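Local coordinates for LanC-like protein GCR2 (Arabidopsis thaliana, PDB 3T33), which binds zinc as a member of the LanC-like protein family and may play a role in abscisic acid signalling in the plant, at residues L166-L171 with V202-R207; A208-G213 with E249-K254; V64-E69 with R384-F389. One frame throughout, in Å; residues are numbered along the deposited sequence.

Interaction 1 of 3, residues L166-L171 with V202-R207; sequences LPYELL and VEEIFR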
loop_
_atom_site.group_PDB
_atom_site.type_symbol
_atom_site.label_atom_id
_atom_site.label_comp_id
_atom_site.label_asym_id
_atom_site.label_seq_id
_atom_site.Cartn_x
_atom_site.Cartn_y
_atom_site.Cartn_z
ATOM N N LEU A 166 -9.558 -20.759 6.156
ATOM C CA LEU A 166 -8.837 -19.459 5.991
ATOM C C LEU A 166 -9.519 -18.287 6.655
ATOM O O LEU A 166 -10.715 -18.277 6.769
ATOM C CB LEU A 166 -8.667 -19.149 4.510
ATOM C CG LEU A 166 -7.336 -19.550 3.859
ATOM C CD1 LEU A 166 -7.296 -18.829 2.536
ATOM C CD2 LEU A 166 -6.103 -19.199 4.691
ATOM N N PRO A 167 -8.760 -17.285 7.111
ATOM C CA PRO A 167 -9.478 -16.053 7.539
ATOM C C PRO A 167 -9.988 -15.180 6.379
ATOM O O PRO A 167 -9.943 -15.609 5.232
ATOM C CB PRO A 167 -8.458 -15.309 8.384
ATOM C CG PRO A 167 -7.125 -15.911 8.057
ATOM C CD PRO A 167 -7.326 -17.273 7.464
ATOM N N TYR A 168 -10.469 -13.971 6.673
ATOM C CA TYR A 168 -11.057 -13.110 5.619
ATOM C C TYR A 168 -10.227 -11.879 5.228
ATOM O O TYR A 168 -10.536 -11.219 4.242
ATOM C CB TYR A 168 -12.502 -12.684 5.989
ATOM C CG TYR A 168 -13.345 -13.920 6.118
ATOM C CD1 TYR A 168 -14.015 -14.420 5.017
ATOM C CD2 TYR A 168 -13.367 -14.657 7.306
ATOM C CE1 TYR A 168 -14.730 -15.566 5.081
ATOM C CE2 TYR A 168 -14.070 -15.877 7.363
ATOM C CZ TYR A 168 -14.749 -16.309 6.241
ATOM O OH TYR A 168 -15.489 -17.474 6.231
ATOM N N GLU A 169 -9.207 -11.587 6.008
ATOM C CA GLU A 169 -8.538 -10.356 5.919
ATOM C C GLU A 169 -7.453 -10.349 4.793
ATOM O O GLU A 169 -7.392 -11.273 3.958
ATOM C CB GLU A 169 -8.018 -9.934 7.312
ATOM C CG GLU A 169 -7.276 -10.980 8.080
ATOM C CD GLU A 169 -5.991 -11.432 7.366
ATOM O OE1 GLU A 169 -6.107 -12.247 6.439
ATOM O OE2 GLU A 169 -4.889 -10.979 7.735
ATOM N N LEU A 170 -6.622 -9.310 4.756
ATOM C CA LEU A 170 -5.821 -9.053 3.528
ATOM C C LEU A 170 -4.536 -9.775 3.594
ATOM O O LEU A 170 -4.069 -10.220 2.594
ATOM C CB LEU A 170 -5.496 -7.552 3.321
ATOM C CG LEU A 170 -5.567 -6.792 1.977
ATOM C CD1 LEU A 170 -4.416 -5.751 1.880
ATOM C CD2 LEU A 170 -5.646 -7.609 0.778
ATOM N N LEU A 171 -3.906 -9.826 4.746
ATOM C CA LEU A 171 -2.588 -10.454 4.809
ATOM C C LEU A 171 -2.598 -11.986 4.694
ATOM O O LEU A 171 -1.711 -12.567 4.033
ATOM C CB LEU A 171 -1.817 -9.950 6.016
ATOM C CG LEU A 171 -0.854 -8.798 5.709
ATOM C CD1 LEU A 171 -1.487 -7.685 4.970
ATOM C CD2 LEU A 171 -0.127 -8.266 6.905
ATOM N N VAL A 202 -16.088 -13.768 -3.160
ATOM C CA VAL A 202 -16.875 -12.610 -2.743
ATOM C C VAL A 202 -18.118 -13.073 -1.912
ATOM O O VAL A 202 -18.387 -12.545 -0.819
ATOM C CB VAL A 202 -17.329 -11.734 -3.988
ATOM C CG1 VAL A 202 -18.423 -10.709 -3.568
ATOM C CG2 VAL A 202 -16.108 -11.009 -4.629
ATOM N N GLU A 203 -18.866 -14.048 -2.436
ATOM C CA GLU A 203 -20.070 -14.508 -1.735
ATOM C C GLU A 203 -19.734 -15.121 -0.377
ATOM O O GLU A 203 -20.375 -14.795 0.624
ATOM C CB GLU A 203 -20.887 -15.431 -2.617
ATOM C CG GLU A 203 -21.490 -14.704 -3.807
ATOM C CD GLU A 203 -22.035 -15.661 -4.807
ATOM O OE1 GLU A 203 -21.909 -16.868 -4.522
ATOM O OE2 GLU A 203 -22.578 -15.224 -5.869
ATOM N N GLU A 204 -18.628 -15.841 -0.291
ATOM C CA GLU A 204 -18.190 -16.340 1.016
ATOM C C GLU A 204 -17.819 -15.218 1.916
ATOM O O GLU A 204 -17.982 -15.310 3.136
ATOM C CB GLU A 204 -17.047 -17.331 0.900
ATOM C CG GLU A 204 -16.381 -17.763 2.221
ATOM C CD GLU A 204 -17.309 -18.546 3.266
ATOM O OE1 GLU A 204 -18.384 -19.069 2.890
ATOM O OE2 GLU A 204 -16.918 -18.645 4.469
ATOM N N ILE A 205 -17.258 -14.151 1.343
ATOM C CA ILE A 205 -16.946 -13.003 2.172
ATOM C C ILE A 205 -18.242 -12.356 2.716
ATOM O O ILE A 205 -18.283 -11.989 3.878
ATOM C CB ILE A 205 -15.912 -11.992 1.483
ATOM C CG1 ILE A 205 -14.479 -12.608 1.447
ATOM C CG2 ILE A 205 -15.839 -10.681 2.267
ATOM C CD1 ILE A 205 -13.498 -12.010 0.463
ATOM N N PHE A 206 -19.263 -12.159 1.877
ATOM C CA PHE A 206 -20.510 -11.512 2.372
ATOM C C PHE A 206 -21.251 -12.446 3.334
ATOM O O PHE A 206 -21.658 -12.027 4.416
ATOM C CB PHE A 206 -21.422 -11.079 1.243
ATOM C CG PHE A 206 -21.023 -9.778 0.649
ATOM C CD1 PHE A 206 -21.271 -8.593 1.328
ATOM C CD2 PHE A 206 -20.364 -9.731 -0.570
ATOM C CE1 PHE A 206 -20.877 -7.380 0.803
ATOM C CE2 PHE A 206 -19.969 -8.521 -1.108
ATOM C CZ PHE A 206 -20.231 -7.329 -0.406
ATOM N N ARG A 207 -21.354 -13.724 2.959
ATOM C CA ARG A 207 -21.920 -14.749 3.861
ATOM C C ARG A 207 -21.340 -14.699 5.288
ATOM O O ARG A 207 -22.092 -14.504 6.243
ATOM C CB ARG A 207 -21.825 -16.143 3.239
ATOM C CG ARG A 207 -22.653 -17.170 4.015
ATOM C CD ARG A 207 -22.152 -18.640 3.871
ATOM N NE ARG A 207 -20.878 -18.878 4.556
ATOM C CZ ARG A 207 -20.655 -18.741 5.867
ATOM N NH1 ARG A 207 -21.627 -18.341 6.688
ATOM N NH2 ARG A 207 -19.423 -19.008 6.366
#
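Tyr168 reaches from its loop to helix 195-212 and ends on the carboxylate of Glu204, a small case of a phenol joining an existing ion pair. The polar part comes first. Tyr168 OH donates to Glu204 OE2 at 2.6 Å, arriving on the anti side of that oxygen, 16° out of the carboxylate plane. The two side chains cross at about a right angle, and the phenol ring and the carboxylate are turned 28° from each other. One turn further along the helix, Arg207 grips the same carboxylate side-on: its NE lies 3.0 Å from Glu204 OE1 in a salt bridge, and its NH2 bonds Glu204 OE2 at 3.2 Å on the syn side. OE2 therefore accepts from both a phenol and a guanidinium, a pairing that fixes the rotation of the carboxylate and probably favours its charged form. Glu204 can offer this oxygen because its chain leaves anti to the backbone N (chi1 172°) and then bends at chi2.

The apolar part rests on one pair: Tyr168 CD1 meets Ile205 CG1 at 4.0 Å, the methylene lying at the edge of the ring, near its plane, as the two side chains run past each other in opposite directions. Around them, Tyr222 meets the Tyr168 ring, while Ile239 of helix 236-244 touches both Tyr168 and Ile205.

This is loop-to-helix packing within the all-helical LanC-like fold, away from the zinc site: the connection between helices 147-158 and 174-188 is pinned to the side of helix 195-212.

Interaction 2 of 3, residues A208-G213 with E249-K254; sequences AGRQLG and EPDEIK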
loop_
_atom_site.group_PDB
_atom_site.type_symbol
_atom_site.label_atom_id
_atom_site.label_comp_id
_atom_site.label_asym_id
_atom_site.label_seq_id
_atom_site.Cartn_x
_atom_site.Cartn_y
_atom_site.Cartn_z
ATOM N N ALA A 208 -20.022 -14.836 5.454
ATOM C CA ALA A 208 -19.449 -14.773 6.806
ATOM C C ALA A 208 -19.587 -13.404 7.494
ATOM O O ALA A 208 -19.763 -13.305 8.737
ATOM C CB ALA A 208 -17.996 -15.152 6.768
ATOM N N GLY A 209 -19.426 -12.334 6.707
ATOM C CA GLY A 209 -19.529 -11.013 7.262
ATOM C C GLY A 209 -20.933 -10.780 7.792
ATOM O O GLY A 209 -21.080 -10.268 8.891
ATOM N N ARG A 210 -21.939 -11.128 6.989
ATOM C CA ARG A 210 -23.346 -10.984 7.332
ATOM C C ARG A 210 -23.737 -11.853 8.531
ATOM O O ARG A 210 -24.443 -11.383 9.398
ATOM C CB ARG A 210 -24.235 -11.312 6.134
ATOM C CG ARG A 210 -24.403 -10.181 5.171
ATOM C CD ARG A 210 -24.690 -10.666 3.784
ATOM N NE ARG A 210 -24.985 -9.542 2.892
ATOM C CZ ARG A 210 -25.239 -9.656 1.586
ATOM N NH1 ARG A 210 -25.223 -10.849 0.991
ATOM N NH2 ARG A 210 -25.514 -8.566 0.855
ATOM N N GLN A 211 -23.250 -13.092 8.593
ATOM C CA GLN A 211 -23.480 -13.980 9.730
ATOM C C GLN A 211 -22.932 -13.408 11.031
ATOM O O GLN A 211 -23.638 -13.387 12.062
ATOM C CB GLN A 211 -22.833 -15.331 9.495
ATOM C CG GLN A 211 -22.959 -16.299 10.691
ATOM C CD GLN A 211 -21.682 -17.106 10.929
ATOM O OE1 GLN A 211 -20.955 -16.849 11.891
ATOM N NE2 GLN A 211 -21.393 -18.067 10.037
ATOM N N LEU A 212 -21.684 -12.954 11.031
ATOM C CA LEU A 212 -21.119 -12.446 12.292
ATOM C C LEU A 212 -21.537 -10.980 12.600
ATOM O O LEU A 212 -21.338 -10.486 13.719
ATOM C CB LEU A 212 -19.600 -12.640 12.331
ATOM C CG LEU A 212 -18.831 -12.340 13.606
ATOM C CD1 LEU A 212 -18.916 -13.485 14.543
ATOM C CD2 LEU A 212 -17.393 -12.107 13.291
ATOM N N GLY A 213 -22.114 -10.297 11.612
ATOM C CA GLY A 213 -22.508 -8.893 11.763
ATOM C C GLY A 213 -24.009 -8.692 11.961
ATOM O O GLY A 213 -24.821 -9.598 11.706
ATOM N N GLU A 249 -23.556 -6.499 -6.108
ATOM C CA GLU A 249 -25.010 -6.353 -6.193
ATOM C C GLU A 249 -25.459 -5.180 -5.285
ATOM O O GLU A 249 -24.726 -4.837 -4.342
ATOM C CB GLU A 249 -25.660 -7.660 -5.679
ATOM C CG GLU A 249 -25.397 -8.864 -6.562
ATOM C CD GLU A 249 -26.273 -8.864 -7.805
ATOM O OE1 GLU A 249 -27.455 -9.294 -7.692
ATOM O OE2 GLU A 249 -25.802 -8.450 -8.894
ATOM N N PRO A 250 -26.684 -4.596 -5.517
ATOM C CA PRO A 250 -27.167 -3.488 -4.667
ATOM C C PRO A 250 -27.064 -3.713 -3.133
ATOM O O PRO A 250 -26.468 -2.882 -2.413
ATOM C CB PRO A 250 -28.611 -3.308 -5.140
ATOM C CG PRO A 250 -28.547 -3.643 -6.615
ATOM C CD PRO A 250 -27.624 -4.851 -6.639
ATOM N N ASP A 251 -27.572 -4.834 -2.628
ATOM C CA ASP A 251 -27.512 -5.109 -1.170
ATOM C C ASP A 251 -26.087 -5.296 -0.644
ATOM O O ASP A 251 -25.811 -4.975 0.502
ATOM C CB ASP A 251 -28.322 -6.359 -0.833
ATOM C CG ASP A 251 -27.952 -7.511 -1.727
ATOM O OD1 ASP A 251 -28.440 -7.475 -2.880
ATOM O OD2 ASP A 251 -27.138 -8.399 -1.311
ATOM N N GLU A 252 -25.190 -5.824 -1.477
ATOM C CA GLU A 252 -23.761 -5.866 -1.139
ATOM C C GLU A 252 -23.166 -4.446 -1.032
ATOM O O GLU A 252 -22.402 -4.147 -0.109
ATOM C CB GLU A 252 -23.012 -6.728 -2.164
ATOM C CG GLU A 252 -23.347 -8.238 -2.044
ATOM C CD GLU A 252 -23.019 -9.050 -3.278
ATOM O OE1 GLU A 252 -22.454 -8.508 -4.254
ATOM O OE2 GLU A 252 -23.333 -10.263 -3.278
ATOM N N ILE A 253 -23.556 -3.583 -1.969
ATOM C CA ILE A 253 -23.147 -2.205 -1.987
ATOM C C ILE A 253 -23.624 -1.522 -0.697
ATOM O O ILE A 253 -22.796 -0.963 0.049
ATOM C CB ILE A 253 -23.627 -1.497 -3.293
ATOM C CG1 ILE A 253 -22.838 -2.028 -4.486
ATOM C CG2 ILE A 253 -23.398 0.015 -3.186
ATOM C CD1 ILE A 253 -23.272 -1.546 -5.851
ATOM N N LYS A 254 -24.927 -1.633 -0.389
ATOM C CA LYS A 254 -25.457 -1.175 0.936
ATOM C C LYS A 254 -24.655 -1.699 2.100
ATOM O O LYS A 254 -24.393 -0.949 3.028
ATOM C CB LYS A 254 -26.953 -1.537 1.188
ATOM C CG LYS A 254 -27.933 -0.351 1.320
ATOM C CD LYS A 254 -29.396 -0.719 0.918
ATOM C CE LYS A 254 -29.603 -0.800 -0.664
ATOM N NZ LYS A 254 -31.074 -0.736 -1.111
#
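Arg210 points the NH2 edge of its guanidinium at the first turn of helix 250-265, where it meets Asp251 and the start of Glu252. The result is a helix-to-helix salt bridge within the LanC-like fold, spanning backbones whose nearest CA atoms, those of Arg210 and Glu252, are still 9.9 Å apart. An arginine extended from CG to NE covers that gap. Its NH2 bonds Asp251 OD2 at 2.7 Å; the carboxylate uses its anti lone pair, and the oxygen lies 25° out of the guanidinium plane. The N-H...O angle of 138° shows that the bond is bent. On the same nitrogen, the methylene of Glu252 packs with its CG 3.6 Å from Arg210 NH2.

The guanidinium has a second anchor, since its NE forms a salt bridge with Asp255, one turn further along helix 250-265. Two carboxylates thus hold the arginine against this helix. The acid group of Glu252 is engaged differently: OE2 pairs with Arg199 of helix 195-212, adding a further ionic tie, from a second arginine, between the same two helices. Its other oxygen turns back to the helix start, where Glu249 N donates to Glu252 OE1 at 2.9 Å, almost straight at 177°.

Interaction 3 of 3, residues V64-E69 with R384-F389; sequences VWETWE and RPFSLF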
loop_
_atom_site.group_PDB
_atom_site.type_symbol
_atom_site.label_atom_id
_atom_site.label_comp_id
_atom_site.label_asym_id
_atom_site.label_seq_id
_atom_site.Cartn_x
_atom_site.Cartn_y
_atom_site.Cartn_z
ATOM N N VAL A 64 18.824 -4.574 -3.860
ATOM C CA VAL A 64 19.284 -5.658 -4.729
ATOM C C VAL A 64 20.611 -6.239 -4.245
ATOM O O VAL A 64 20.750 -7.455 -4.207
ATOM C CB VAL A 64 19.412 -5.246 -6.200
ATOM C CG1 VAL A 64 20.018 -6.375 -7.040
ATOM C CG2 VAL A 64 18.033 -4.901 -6.763
ATOM N N TRP A 65 21.548 -5.387 -3.810
ATOM C CA TRP A 65 22.803 -5.890 -3.247
ATOM C C TRP A 65 22.572 -6.886 -2.104
ATOM O O TRP A 65 23.067 -7.997 -2.154
ATOM C CB TRP A 65 23.756 -4.787 -2.810
ATOM C CG TRP A 65 25.078 -5.376 -2.470
ATOM C CD1 TRP A 65 25.634 -5.509 -1.218
ATOM C CD2 TRP A 65 25.995 -5.988 -3.382
ATOM N NE1 TRP A 65 26.839 -6.149 -1.308
ATOM C CE2 TRP A 65 27.080 -6.464 -2.625
ATOM C CE3 TRP A 65 26.010 -6.172 -4.782
ATOM C CZ2 TRP A 65 28.170 -7.117 -3.212
ATOM C CZ3 TRP A 65 27.111 -6.824 -5.367
ATOM C CH2 TRP A 65 28.165 -7.273 -4.579
ATOM N N GLU A 66 21.761 -6.481 -1.124
ATOM C CA GLU A 66 21.627 -7.164 0.148
ATOM C C GLU A 66 20.740 -8.377 0.066
ATOM O O GLU A 66 20.993 -9.346 0.730
ATOM C CB GLU A 66 21.055 -6.222 1.214
ATOM C CG GLU A 66 21.962 -5.087 1.627
ATOM C CD GLU A 66 23.321 -5.593 2.172
ATOM O OE1 GLU A 66 23.350 -6.701 2.777
ATOM O OE2 GLU A 66 24.373 -4.912 1.964
ATOM N N THR A 67 19.680 -8.331 -0.735
ATOM C CA THR A 67 18.686 -9.363 -0.680
ATOM C C THR A 67 18.959 -10.412 -1.726
ATOM O O THR A 67 18.413 -11.492 -1.660
ATOM C CB THR A 67 17.229 -8.796 -0.863
ATOM O OG1 THR A 67 17.061 -8.190 -2.156
ATOM C CG2 THR A 67 16.878 -7.814 0.239
ATOM N N TRP A 68 19.802 -10.081 -2.698
ATOM C CA TRP A 68 20.071 -10.988 -3.809
ATOM C C TRP A 68 21.537 -11.399 -3.909
ATOM O O TRP A 68 21.859 -12.586 -3.860
ATOM C CB TRP A 68 19.614 -10.362 -5.129
ATOM C CG TRP A 68 19.587 -11.328 -6.273
ATOM C CD1 TRP A 68 20.319 -11.260 -7.422
ATOM C CD2 TRP A 68 18.783 -12.511 -6.380
ATOM N NE1 TRP A 68 20.023 -12.326 -8.237
ATOM C CE2 TRP A 68 19.083 -13.108 -7.620
ATOM C CE3 TRP A 68 17.841 -13.121 -5.546
ATOM C CZ2 TRP A 68 18.473 -14.286 -8.047
ATOM C CZ3 TRP A 68 17.237 -14.290 -5.973
ATOM C CH2 TRP A 68 17.556 -14.860 -7.212
ATOM N N GLU A 69 22.423 -10.419 -4.057
ATOM C CA GLU A 69 23.862 -10.713 -4.277
ATOM C C GLU A 69 24.599 -11.169 -3.026
ATOM O O GLU A 69 25.154 -12.272 -3.015
ATOM C CB GLU A 69 24.607 -9.572 -5.018
ATOM C CG GLU A 69 24.113 -9.357 -6.478
ATOM C CD GLU A 69 24.620 -10.442 -7.435
ATOM O OE1 GLU A 69 25.570 -11.161 -7.048
ATOM O OE2 GLU A 69 24.082 -10.589 -8.568
ATOM N N ARG A 384 13.291 -6.254 9.035
ATOM C CA ARG A 384 14.039 -6.622 7.836
ATOM C C ARG A 384 14.333 -5.310 7.058
ATOM O O ARG A 384 13.448 -4.763 6.365
ATOM C CB ARG A 384 13.349 -7.746 7.014
ATOM C CG ARG A 384 13.217 -9.093 7.787
ATOM C CD ARG A 384 12.153 -8.899 8.821
ATOM N NE ARG A 384 11.950 -9.979 9.769
ATOM C CZ ARG A 384 10.755 -10.328 10.257
ATOM N NH1 ARG A 384 9.659 -9.679 9.873
ATOM N NH2 ARG A 384 10.657 -11.325 11.142
ATOM N N PRO A 385 15.561 -4.786 7.232
ATOM C CA PRO A 385 15.818 -3.393 6.832
ATOM C C PRO A 385 15.756 -3.169 5.299
ATOM O O PRO A 385 15.689 -2.006 4.840
ATOM C CB PRO A 385 17.224 -3.103 7.424
ATOM C CG PRO A 385 17.865 -4.557 7.548
ATOM C CD PRO A 385 16.707 -5.389 7.955
ATOM N N PHE A 386 15.747 -4.247 4.528
ATOM C CA PHE A 386 15.674 -4.111 3.098
ATOM C C PHE A 386 14.420 -4.701 2.505
ATOM O O PHE A 386 14.339 -4.865 1.288
ATOM C CB PHE A 386 16.958 -4.674 2.412
ATOM C CG PHE A 386 18.180 -4.182 3.043
ATOM C CD1 PHE A 386 18.630 -2.904 2.780
ATOM C CD2 PHE A 386 18.810 -4.931 4.023
ATOM C CE1 PHE A 386 19.754 -2.399 3.450
ATOM C CE2 PHE A 386 19.918 -4.445 4.717
ATOM C CZ PHE A 386 20.400 -3.186 4.440
ATOM N N SER A 387 13.437 -5.020 3.347
ATOM C CA SER A 387 12.186 -5.507 2.813
ATOM C C SER A 387 11.306 -4.401 2.166
ATOM O O SER A 387 11.507 -3.185 2.384
ATOM C CB SER A 387 11.406 -6.187 3.926
ATOM O OG SER A 387 11.143 -5.293 4.993
ATOM N N LEU A 388 10.328 -4.838 1.386
ATOM C CA LEU A 388 9.345 -3.976 0.848
ATOM C C LEU A 388 8.464 -3.361 1.963
ATOM O O LEU A 388 8.308 -2.131 2.014
ATOM C CB LEU A 388 8.503 -4.753 -0.135
ATOM C CG LEU A 388 8.028 -4.072 -1.441
ATOM C CD1 LEU A 388 6.525 -4.268 -1.666
ATOM C CD2 LEU A 388 8.431 -2.586 -1.604
ATOM N N PHE A 389 7.883 -4.179 2.861
ATOM C CA PHE A 389 6.920 -3.640 3.834
ATOM C C PHE A 389 7.461 -3.047 5.126
ATOM O O PHE A 389 6.754 -2.340 5.823
ATOM C CB PHE A 389 5.744 -4.578 4.078
ATOM C CG PHE A 389 4.648 -4.483 3.014
ATOM C CD1 PHE A 389 4.880 -4.908 1.710
ATOM C CD2 PHE A 389 3.384 -3.975 3.335
ATOM C CE1 PHE A 389 3.888 -4.773 0.720
ATOM C CE2 PHE A 389 2.373 -3.871 2.371
ATOM C CZ PHE A 389 2.628 -4.255 1.037
#
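Glu66 sets the methylene part of its side chain flat over the ring of Phe386, illustrating how a charged residue can serve as an apolar partner. Glu66 CG stands 3.7 Å from the ring centroid and only 10° off the ring normal, a CH-pi contact centred on the face. Nearer the backbone, Glu66 CB comes within 3.8 Å of Phe386 CD2. Beside this pair, the methyl of Thr67 touches the root of the aromatic side chain, its CG2 being 3.8 Å from Phe386 CB.

In the next shell, with Glu66 CG anti to the carbonyl carbon (chi1 -68°) the methylene comes over the ring, and the bend at chi2 (-58°) then turns the carboxylate aside, where OE2 forms salt bridges with Lys62 and Arg70. Thr67 presents its methyl while OG1 is hydrogen-bonded to Thr87 and to Val63 O of its own helix. Pro385 CB lies over the other face of the phenyl ring, offset toward the rim. Phe386 itself is placed by a type I beta turn from Arg384 to Ser387, in which Arg384 O accepts both Ser387 N, at 3.0 Å, and Ser387 OG, at 2.7 Å.

Near the end of helix 45-69, then, this surface contact with the loop before helix 392-402 rests on dispersion and CH-pi attraction, while Glu66 OE2 and Thr67 OG1 find their partners elsewhere.

How the interactions relate
From the N terminus, the first segment met is 64-69, near the end of helix 45-69; its partner, 384-389, follows only after 314 intervening residues, so interaction 3 closes a long loop that encloses the other two contacts. Within that loop interaction 1 opens and closes first, joining 166-171 to helix 195-212, and interaction 2 then carries the same helix on to helix 250-265. These two are in series and touch directly: Phe206 CZ lies 3.3 Å from Glu252 CB. Interaction 3 ties helix 45-69 to the loop before helix 392-402; it touches neither of the others, coming within about 6 Å of interaction 1 at the nearest atoms, and its centre is about 40 Å from that of interaction 2, on the opposite side of the chain's centre.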